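PDB 5EWP: ARO (armadillo repeats only protein) from Plasmodium falciparum Santa Lucia, which probably acts as an armadillo-repeat protein-binding scaffold in the translocation of rhoptries and their attachment to the apical pole of the parasite. Local coordinates for residues 39-44 with 56-61; 49-54 with 102-107; 179-184 with 229-234. All blocks are in the same frame, centred on the assembly; numbering follows the deposited sequence.

Interaction 1: residues 39-44 with 56-61; sequences CEIEKL and KTIGAL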
loop_
_atom_site.group_PDB
_atom_site.type_symbol
_atom_site.label_atom_id
_atom_site.label_comp_id
_atom_site.label_asym_id
_atom_site.label_seq_id
_atom_site.Cartn_x
_atom_site.Cartn_y
_atom_site.Cartn_z
ATOM N N CYS A 39 -13.995 -13.377 16.046
ATOM C CA CYS A 39 -15.251 -14.084 15.813
ATOM C C CYS A 39 -15.350 -14.553 14.352
ATOM O O CYS A 39 -15.313 -13.734 13.433
ATOM C CB CYS A 39 -16.431 -13.172 16.180
ATOM S SG CYS A 39 -18.027 -13.911 15.979
ATOM N N GLU A 40 -15.435 -15.865 14.137
ATOM C CA GLU A 40 -15.467 -16.420 12.783
ATOM C C GLU A 40 -16.763 -16.039 12.082
ATOM O O GLU A 40 -17.811 -15.933 12.718
ATOM C CB GLU A 40 -15.289 -17.949 12.820
ATOM C CG GLU A 40 -13.869 -18.359 13.221
ATOM C CD GLU A 40 -13.644 -19.867 13.244
ATOM O OE1 GLU A 40 -14.592 -20.622 12.942
ATOM O OE2 GLU A 40 -12.504 -20.285 13.569
ATOM N N ILE A 41 -16.689 -15.805 10.775
ATOM C CA ILE A 41 -17.897 -15.600 9.984
ATOM C C ILE A 41 -18.018 -16.692 8.927
ATOM O O ILE A 41 -17.064 -17.432 8.675
ATOM C CB ILE A 41 -17.925 -14.217 9.309
ATOM C CG1 ILE A 41 -16.748 -14.054 8.345
ATOM C CG2 ILE A 41 -17.868 -13.116 10.359
ATOM C CD1 ILE A 41 -16.697 -12.683 7.669
ATOM N N GLU A 42 -19.192 -16.788 8.312
ATOM C CA GLU A 42 -19.422 -17.787 7.276
ATOM C C GLU A 42 -18.707 -17.372 5.993
ATOM O O GLU A 42 -18.360 -16.199 5.821
ATOM C CB GLU A 42 -20.919 -17.966 7.025
ATOM N N LYS A 43 -18.456 -18.338 5.111
ATOM C CA LYS A 43 -17.851 -18.050 3.814
ATOM C C LYS A 43 -18.699 -17.044 3.037
ATOM O O LYS A 43 -19.928 -17.084 3.087
ATOM C CB LYS A 43 -17.672 -19.338 3.005
ATOM N N LEU A 44 -18.036 -16.150 2.309
ATOM C CA LEU A 44 -18.726 -15.127 1.526
ATOM C C LEU A 44 -18.948 -15.562 0.082
ATOM O O LEU A 44 -18.582 -16.671 -0.305
ATOM C CB LEU A 44 -17.938 -13.816 1.559
ATOM C CG LEU A 44 -17.359 -13.436 2.922
ATOM C CD1 LEU A 44 -16.325 -12.337 2.784
ATOM C CD2 LEU A 44 -18.476 -13.007 3.860
ATOM N N LYS A 56 -12.325 -13.662 7.084
ATOM C CA LYS A 56 -12.723 -14.915 7.715
ATOM C C LYS A 56 -13.234 -14.692 9.132
ATOM O O LYS A 56 -13.763 -15.617 9.775
ATOM C CB LYS A 56 -11.543 -15.904 7.728
ATOM C CG LYS A 56 -11.008 -16.231 6.331
ATOM C CD LYS A 56 -10.010 -17.405 6.316
ATOM C CE LYS A 56 -9.109 -17.439 7.550
ATOM N NZ LYS A 56 -7.832 -16.671 7.411
ATOM N N THR A 57 -13.088 -13.458 9.604
ATOM C CA THR A 57 -13.522 -13.050 10.942
ATOM C C THR A 57 -14.156 -11.673 10.919
ATOM O O THR A 57 -13.955 -10.908 9.976
ATOM C CB THR A 57 -12.355 -13.007 11.960
ATOM O OG1 THR A 57 -11.328 -12.145 11.454
ATOM C CG2 THR A 57 -11.767 -14.394 12.221
ATOM N N ILE A 58 -14.893 -11.338 11.975
ATOM C CA ILE A 58 -15.464 -10.004 12.106
ATOM C C ILE A 58 -14.347 -8.948 12.081
ATOM O O ILE A 58 -14.522 -7.852 11.541
ATOM C CB ILE A 58 -16.302 -9.890 13.399
ATOM C CG1 ILE A 58 -17.606 -10.666 13.239
ATOM C CG2 ILE A 58 -16.608 -8.445 13.742
ATOM C CD1 ILE A 58 -18.520 -10.083 12.189
ATOM N N GLY A 59 -13.193 -9.294 12.642
ATOM C CA GLY A 59 -12.044 -8.393 12.642
ATOM C C GLY A 59 -11.608 -7.990 11.243
ATOM O O GLY A 59 -11.473 -6.806 10.932
ATOM N N ALA A 60 -11.391 -8.973 10.374
ATOM C CA ALA A 60 -11.005 -8.661 9.003
ATOM C C ALA A 60 -12.141 -7.977 8.233
ATOM O O ALA A 60 -11.899 -7.130 7.373
ATOM C CB ALA A 60 -10.561 -9.916 8.284
ATOM N N LEU A 61 -13.378 -8.353 8.535
ATOM C CA LEU A 61 -14.525 -7.753 7.872
ATOM C C LEU A 61 -14.673 -6.271 8.236
ATOM O O LEU A 61 -15.049 -5.439 7.408
ATOM C CB LEU A 61 -15.783 -8.513 8.252
ATOM C CG LEU A 61 -17.047 -8.148 7.478
ATOM C CD1 LEU A 61 -16.876 -8.395 5.988
ATOM C CD2 LEU A 61 -18.200 -8.956 8.048
#
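A single antiparallel beta bridge ties the extended loop 39-44 to the turn leading into helix 58-70, at the N-terminal end of the armadillo solenoid. Glu40 and Thr57 form a non-hydrogen-bonded pair, their CA atoms 4.3 Å apart, and two backbone hydrogen bonds flank it. Ile58 N donates to Cys39 O at 2.8 Å, nearly along the C=O axis; Ile41 N donates to Lys56 O at 3.1 Å, from above the carbonyl plane.

The tight side is built on Ile41, whose CB points toward 56-61. Its CG1 takes the crowded position between backbone N and carbonyl carbon (chi1 61°), which turns CG2 to Ile58 CD1, 3.6 Å away. The rest of the chain runs on, extended, until CD1 meets Leu61 CD2. Both pairs cross obliquely, and Phe19 of helix 14-25 packs against Ile58 and Leu61 to continue the apolar patch.

The other side is loose and largely open to solvent. The Glu40 chain starts away from the helix, and Lys56 turns its amine to salt bridges with Glu99 and Asp101.

Where the helix starts, Thr57 is the N-cap, and Arg102 NH2 is a second, weak partner of its hydroxyl. With that hydroxyl in the crowded position (chi1 56°), OG1 accepts a straight but weak 3.4 Å bond from Ala60 N.

Interaction 2: residues 49-54 with 102-107; sequences HPWAAD and RVHAAV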
loop_
_atom_site.group_PDB
_atom_site.type_symbol
_atom_site.label_atom_id
_atom_site.label_comp_id
_atom_site.label_asym_id
_atom_site.label_seq_id
_atom_site.Cartn_x
_atom_site.Cartn_y
_atom_site.Cartn_z
ATOM N N HIS A 49 -13.631 -7.643 -3.210
ATOM C CA HIS A 49 -12.447 -6.887 -3.598
ATOM C C HIS A 49 -11.684 -7.721 -4.622
ATOM O O HIS A 49 -11.708 -8.940 -4.548
ATOM C CB HIS A 49 -11.593 -6.572 -2.354
ATOM C CG HIS A 49 -10.362 -5.773 -2.639
ATOM N ND1 HIS A 49 -9.207 -6.334 -3.144
ATOM C CD2 HIS A 49 -10.108 -4.451 -2.496
ATOM C CE1 HIS A 49 -8.294 -5.392 -3.287
ATOM N NE2 HIS A 49 -8.816 -4.238 -2.907
ATOM N N PRO A 50 -11.017 -7.065 -5.589
ATOM C CA PRO A 50 -10.406 -7.849 -6.670
ATOM C C PRO A 50 -9.215 -8.740 -6.287
ATOM O O PRO A 50 -8.968 -9.698 -7.012
ATOM C CB PRO A 50 -9.965 -6.779 -7.674
ATOM C CG PRO A 50 -9.898 -5.512 -6.917
ATOM C CD PRO A 50 -10.887 -5.613 -5.805
ATOM N N TRP A 51 -8.504 -8.471 -5.194
ATOM C CA TRP A 51 -7.383 -9.339 -4.843
ATOM C C TRP A 51 -7.257 -9.688 -3.349
ATOM O O TRP A 51 -6.603 -10.673 -3.012
ATOM C CB TRP A 51 -6.066 -8.727 -5.355
ATOM C CG TRP A 51 -5.700 -7.377 -4.818
ATOM C CD1 TRP A 51 -5.865 -6.167 -5.445
ATOM C CD2 TRP A 51 -5.068 -7.095 -3.562
ATOM N NE1 TRP A 51 -5.393 -5.147 -4.636
ATOM C CE2 TRP A 51 -4.895 -5.696 -3.478
ATOM C CE3 TRP A 51 -4.635 -7.897 -2.491
ATOM C CZ2 TRP A 51 -4.305 -5.074 -2.373
ATOM C CZ3 TRP A 51 -4.055 -7.277 -1.388
ATOM C CH2 TRP A 51 -3.897 -5.880 -1.342
ATOM N N ALA A 52 -7.858 -8.897 -2.460
ATOM C CA ALA A 52 -7.744 -9.160 -1.018
ATOM C C ALA A 52 -8.417 -10.484 -0.658
ATOM O O ALA A 52 -9.511 -10.773 -1.130
ATOM C CB ALA A 52 -8.360 -8.027 -0.218
ATOM N N ALA A 53 -7.766 -11.281 0.179
ATOM C CA ALA A 53 -8.348 -12.551 0.631
ATOM C C ALA A 53 -9.670 -12.324 1.354
ATOM O O ALA A 53 -9.821 -11.348 2.084
ATOM C CB ALA A 53 -7.373 -13.278 1.527
ATOM N N ASP A 54 -10.643 -13.214 1.155
ATOM C CA ASP A 54 -11.934 -13.072 1.840
ATOM C C ASP A 54 -11.799 -12.970 3.366
ATOM O O ASP A 54 -11.120 -13.790 3.992
ATOM C CB ASP A 54 -12.844 -14.258 1.512
ATOM C CG ASP A 54 -13.224 -14.314 0.045
ATOM O OD1 ASP A 54 -13.143 -13.275 -0.639
ATOM O OD2 ASP A 54 -13.579 -15.416 -0.423
ATOM N N ARG A 102 -6.470 -10.632 7.082
ATOM C CA ARG A 102 -6.198 -9.512 7.981
ATOM C C ARG A 102 -5.129 -8.601 7.408
ATOM O O ARG A 102 -5.254 -7.360 7.433
ATOM C CB ARG A 102 -5.774 -10.032 9.370
ATOM C CG ARG A 102 -6.967 -10.418 10.225
ATOM C CD ARG A 102 -6.581 -10.939 11.615
ATOM N NE ARG A 102 -7.800 -11.297 12.313
ATOM C CZ ARG A 102 -8.405 -10.530 13.215
ATOM N NH1 ARG A 102 -7.861 -9.380 13.593
ATOM N NH2 ARG A 102 -9.542 -10.935 13.770
ATOM N N VAL A 103 -4.064 -9.206 6.897
ATOM C CA VAL A 103 -2.989 -8.413 6.308
ATOM C C VAL A 103 -3.521 -7.678 5.086
ATOM O O VAL A 103 -3.321 -6.479 4.940
ATOM C CB VAL A 103 -1.792 -9.257 5.903
ATOM C CG1 VAL A 103 -0.733 -8.351 5.229
ATOM C CG2 VAL A 103 -1.212 -9.965 7.124
ATOM N N HIS A 104 -4.214 -8.402 4.202
ATOM C CA HIS A 104 -4.699 -7.768 2.978
ATOM C C HIS A 104 -5.640 -6.610 3.258
ATOM O O HIS A 104 -5.531 -5.563 2.635
ATOM C CB HIS A 104 -5.398 -8.789 2.093
ATOM C CG HIS A 104 -4.464 -9.758 1.445
ATOM N ND1 HIS A 104 -4.908 -10.832 0.701
ATOM C CD2 HIS A 104 -3.112 -9.795 1.393
ATOM C CE1 HIS A 104 -3.867 -11.509 0.251
ATOM N NE2 HIS A 104 -2.764 -10.893 0.646
ATOM N N ALA A 105 -6.560 -6.800 4.195
ATOM C CA ALA A 105 -7.523 -5.758 4.517
ATOM C C ALA A 105 -6.812 -4.518 5.057
ATOM O O ALA A 105 -7.175 -3.394 4.714
ATOM C CB ALA A 105 -8.555 -6.273 5.526
ATOM N N ALA A 106 -5.792 -4.736 5.884
ATOM C CA ALA A 106 -4.993 -3.632 6.435
ATOM C C ALA A 106 -4.218 -2.892 5.354
ATOM O O ALA A 106 -4.146 -1.667 5.369
ATOM C CB ALA A 106 -4.016 -4.164 7.525
ATOM N N VAL A 107 -3.629 -3.627 4.420
ATOM C CA VAL A 107 -2.934 -2.997 3.306
ATOM C C VAL A 107 -3.897 -2.166 2.454
ATOM O O VAL A 107 -3.602 -1.016 2.125
ATOM C CB VAL A 107 -2.233 -4.054 2.420
ATOM C CG1 VAL A 107 -1.808 -3.452 1.088
ATOM C CG2 VAL A 107 -1.031 -4.634 3.162
#
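One side-chain-to-backbone hydrogen bond fixes the loop 49-54 against helix 100-113. Ala53 N donates to His104 ND1 at 2.9 Å, in the plane of the imidazole and fairly straight (162° at the hydrogen). Since ND1 is the acceptor here, a neutral His104 would carry its proton on NE2. The His104 CG lies anti to the carbonyl carbon, so the ring leans out from the helix toward the loop and meets the N-H edge-on.

A second histidine ties the loop to itself. His49 ND1 accepts from both Trp51 N and Ala52 N, each at 3.0 Å, and the two donors are tilted out of the ring plane. This double grip closes a tight turn around Pro50, and it also lays His49 CE1 over a face of the indole.

Aromatic contact comes next. Trp51, with CG in the crowded position (chi1 60°), swings its six-membered ring toward the helix. The CZ3 edge points at the face of His104 in a T-shaped stack, the centroids 5.3 Å apart and the planes at 73°. The imidazole therefore serves two partners at once, a donor at its rim and an indole edge over one face.

Apolar contacts fill in around these. Trp51 CH2 meets Val107 CG1 at 4.0 Å, the chains crossing at about a right angle, while the methyl of Ala52 rests on His104 CB at 3.8 Å. Met144 of helix 142-156 touches both Trp51 and Val107, so the indole reaches two adjacent helices. Only 52-54 is extended. All this is consistent with a loop lying along the long helices, the surface on which armadillo proteins such as importin-alpha bind peptides.

Interaction 3: residues 179-184 with 229-234; sequences LELPSN and KTLQQC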
loop_
_atom_site.group_PDB
_atom_site.type_symbol
_atom_site.label_atom_id
_atom_site.label_comp_id
_atom_site.label_asym_id
_atom_site.label_seq_id
_atom_site.Cartn_x
_atom_site.Cartn_y
_atom_site.Cartn_z
ATOM N N LEU A 179 10.534 -3.337 -10.892
ATOM C CA LEU A 179 10.781 -3.021 -12.298
ATOM C C LEU A 179 10.918 -4.276 -13.173
ATOM O O LEU A 179 10.767 -4.212 -14.397
ATOM C CB LEU A 179 12.050 -2.181 -12.444
ATOM C CG LEU A 179 12.083 -0.822 -11.748
ATOM C CD1 LEU A 179 13.508 -0.253 -11.789
ATOM C CD2 LEU A 179 11.101 0.135 -12.401
ATOM N N GLU A 180 11.206 -5.411 -12.551
ATOM C CA GLU A 180 11.440 -6.644 -13.305
ATOM C C GLU A 180 10.210 -7.122 -14.078
ATOM O O GLU A 180 9.079 -6.978 -13.621
ATOM C CB GLU A 180 11.930 -7.756 -12.373
ATOM C CG GLU A 180 13.345 -7.522 -11.865
ATOM C CD GLU A 180 13.853 -8.637 -10.965
ATOM O OE1 GLU A 180 13.107 -9.609 -10.720
ATOM O OE2 GLU A 180 15.000 -8.526 -10.485
ATOM N N LEU A 181 10.440 -7.668 -15.267
ATOM C CA LEU A 181 9.370 -8.296 -16.037
ATOM C C LEU A 181 8.965 -9.619 -15.396
ATOM O O LEU A 181 9.783 -10.256 -14.732
ATOM C CB LEU A 181 9.819 -8.538 -17.486
ATOM C CG LEU A 181 9.995 -7.316 -18.389
ATOM C CD1 LEU A 181 10.518 -7.734 -19.761
ATOM C CD2 LEU A 181 8.704 -6.538 -18.522
ATOM N N PRO A 182 7.707 -10.049 -15.610
ATOM C CA PRO A 182 7.291 -11.417 -15.276
ATOM C C PRO A 182 8.126 -12.412 -16.080
ATOM O O PRO A 182 8.482 -12.096 -17.214
ATOM C CB PRO A 182 5.819 -11.462 -15.698
ATOM C CG PRO A 182 5.393 -10.049 -15.809
ATOM C CD PRO A 182 6.602 -9.253 -16.165
ATOM N N SER A 183 8.394 -13.596 -15.533
ATOM C CA SER A 183 9.329 -14.534 -16.156
ATOM C C SER A 183 8.910 -15.085 -17.529
ATOM O O SER A 183 9.757 -15.482 -18.338
ATOM C CB SER A 183 9.578 -15.706 -15.202
ATOM O OG SER A 183 8.376 -16.401 -14.931
ATOM N N ASN A 184 7.610 -15.108 -17.790
ATOM C CA ASN A 184 7.098 -15.566 -19.076
ATOM C C ASN A 184 6.324 -14.438 -19.732
ATOM O O ASN A 184 5.231 -14.633 -20.259
ATOM C CB ASN A 184 6.252 -16.826 -18.923
ATOM C CG ASN A 184 7.105 -18.065 -18.769
ATOM O OD1 ASN A 184 8.281 -18.067 -19.147
ATOM N ND2 ASN A 184 6.527 -19.127 -18.218
ATOM N N LYS A 229 16.885 -0.749 -18.530
ATOM C CA LYS A 229 17.303 -1.081 -19.893
ATOM C C LYS A 229 16.379 -2.135 -20.505
ATOM O O LYS A 229 16.025 -2.056 -21.684
ATOM C CB LYS A 229 18.756 -1.559 -19.920
ATOM C CG LYS A 229 19.766 -0.434 -20.012
ATOM C CD LYS A 229 21.161 -0.919 -19.670
ATOM C CE LYS A 229 22.176 0.212 -19.762
ATOM N NZ LYS A 229 23.526 -0.231 -19.299
ATOM N N THR A 230 15.983 -3.114 -19.695
ATOM C CA THR A 230 15.038 -4.138 -20.136
ATOM C C THR A 230 13.667 -3.535 -20.433
ATOM O O THR A 230 13.020 -3.897 -21.414
ATOM C CB THR A 230 14.895 -5.260 -19.088
ATOM O OG1 THR A 230 16.163 -5.901 -18.899
ATOM C CG2 THR A 230 13.882 -6.301 -19.539
ATOM N N LEU A 231 13.218 -2.628 -19.571
ATOM C CA LEU A 231 11.910 -2.008 -19.750
ATOM C C LEU A 231 11.820 -1.100 -20.980
ATOM O O LEU A 231 10.776 -1.038 -21.635
ATOM C CB LEU A 231 11.526 -1.209 -18.499
ATOM C CG LEU A 231 11.132 -2.002 -17.253
ATOM C CD1 LEU A 231 10.751 -1.050 -16.115
ATOM C CD2 LEU A 231 9.990 -2.959 -17.556
ATOM N N GLN A 232 12.900 -0.394 -21.305
ATOM C CA GLN A 232 12.835 0.577 -22.400
ATOM C C GLN A 232 12.750 -0.051 -23.792
ATOM O O GLN A 232 12.761 0.665 -24.791
ATOM C CB GLN A 232 14.033 1.524 -22.344
ATOM C CG GLN A 232 15.370 0.864 -22.562
ATOM C CD GLN A 232 16.474 1.873 -22.770
ATOM O OE1 GLN A 232 16.285 3.070 -22.545
ATOM N NE2 GLN A 232 17.638 1.398 -23.200
ATOM N N GLN A 233 12.648 -1.376 -23.857
ATOM C CA GLN A 233 12.497 -2.067 -25.136
ATOM C C GLN A 233 11.136 -2.753 -25.259
ATOM O O GLN A 233 10.895 -3.517 -26.193
ATOM C CB GLN A 233 13.620 -3.090 -25.322
ATOM N N CYS A 234 10.248 -2.481 -24.309
ATOM C CA CYS A 234 8.897 -3.045 -24.326
ATOM C C CYS A 234 7.997 -2.324 -25.333
ATOM O O CYS A 234 8.214 -1.151 -25.628
ATOM C CB CYS A 234 8.284 -2.995 -22.920
ATOM S SG CYS A 234 9.148 -4.025 -21.713
#
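Leu231 and Leu181 both set CG anti to the carbonyl carbon and beside the backbone N (chi1 -73° and -70°), and both run on extended through chi2. Leu231 thereby carries its forked end from the last turn of helix 224-231 across to the loop 179-184, and Leu181 sends its own fork back the other way. The two chains slide past each other in opposite directions, with Leu181 CD2 and Leu231 CD2 3.9 Å apart.

Leu231 is the hub. Its fork straddles the backbone carbonyl of Leu179: CD2 lies 3.5 Å from Leu179 O and CD1 3.6 Å from the same Leu179 O, a van der Waals approach that crowds methyls round a polar atom. CD1 also meets Leu179 CD2 at 3.9 Å, those side chains crossing at about a right angle. Leu179 turns the rest of its buried chain to Ala197, Ile198 and Leu201 of helix 192-205.

Leu181 bridges a wider span. While CD2 lies against Leu231, CD1 touches the methyl CG2 of Thr230 at 3.7 Å, and CD2 also comes to 4.1 Å from Cys234 SG. That sulfur is brought round by a type I turn from Leu231 to Cys234, closed by Cys234 N bonding to Leu231 O at 3.1 Å. CG2 of Thr230 is anti to its backbone N, so the methyl faces the leucine, and the hydroxyl has a weak bond to Lys226 O. Leu191 touches both Leu181 and Cys234.

The contact is wholly apolar between side chains, buried at Leu179 and Leu231 and nearer the surface at Leu181 and Thr230. The loop after helix 171-177 closes over the C-terminal end of helix 224-231, further along the stack, as apolar contacts between layers do in an armadillo solenoid.

Overall arrangement
The three contacts are spread along one elongated solenoid. Interactions 1 and 2 are neighbours, their centres 12 Å apart, on the same side of the chain's centre, and their segments alternate in sequence: the loop between helices 28-34 and 58-70 supplies 39-44 and 49-54, which are held by helix 58-70 and helix 100-113 in turn. Arg102 joins them, its guanidinium weakly bonded to Thr57 OG1. Interaction 3 follows later in the chain, about 27 Å from interaction 2 and 39 Å from interaction 1 between centres, and touches neither. One loop, unmodelled at 45-46, is thus held at two places near the N-terminal end, while a separate contact joins loop and helix end near the C-terminus.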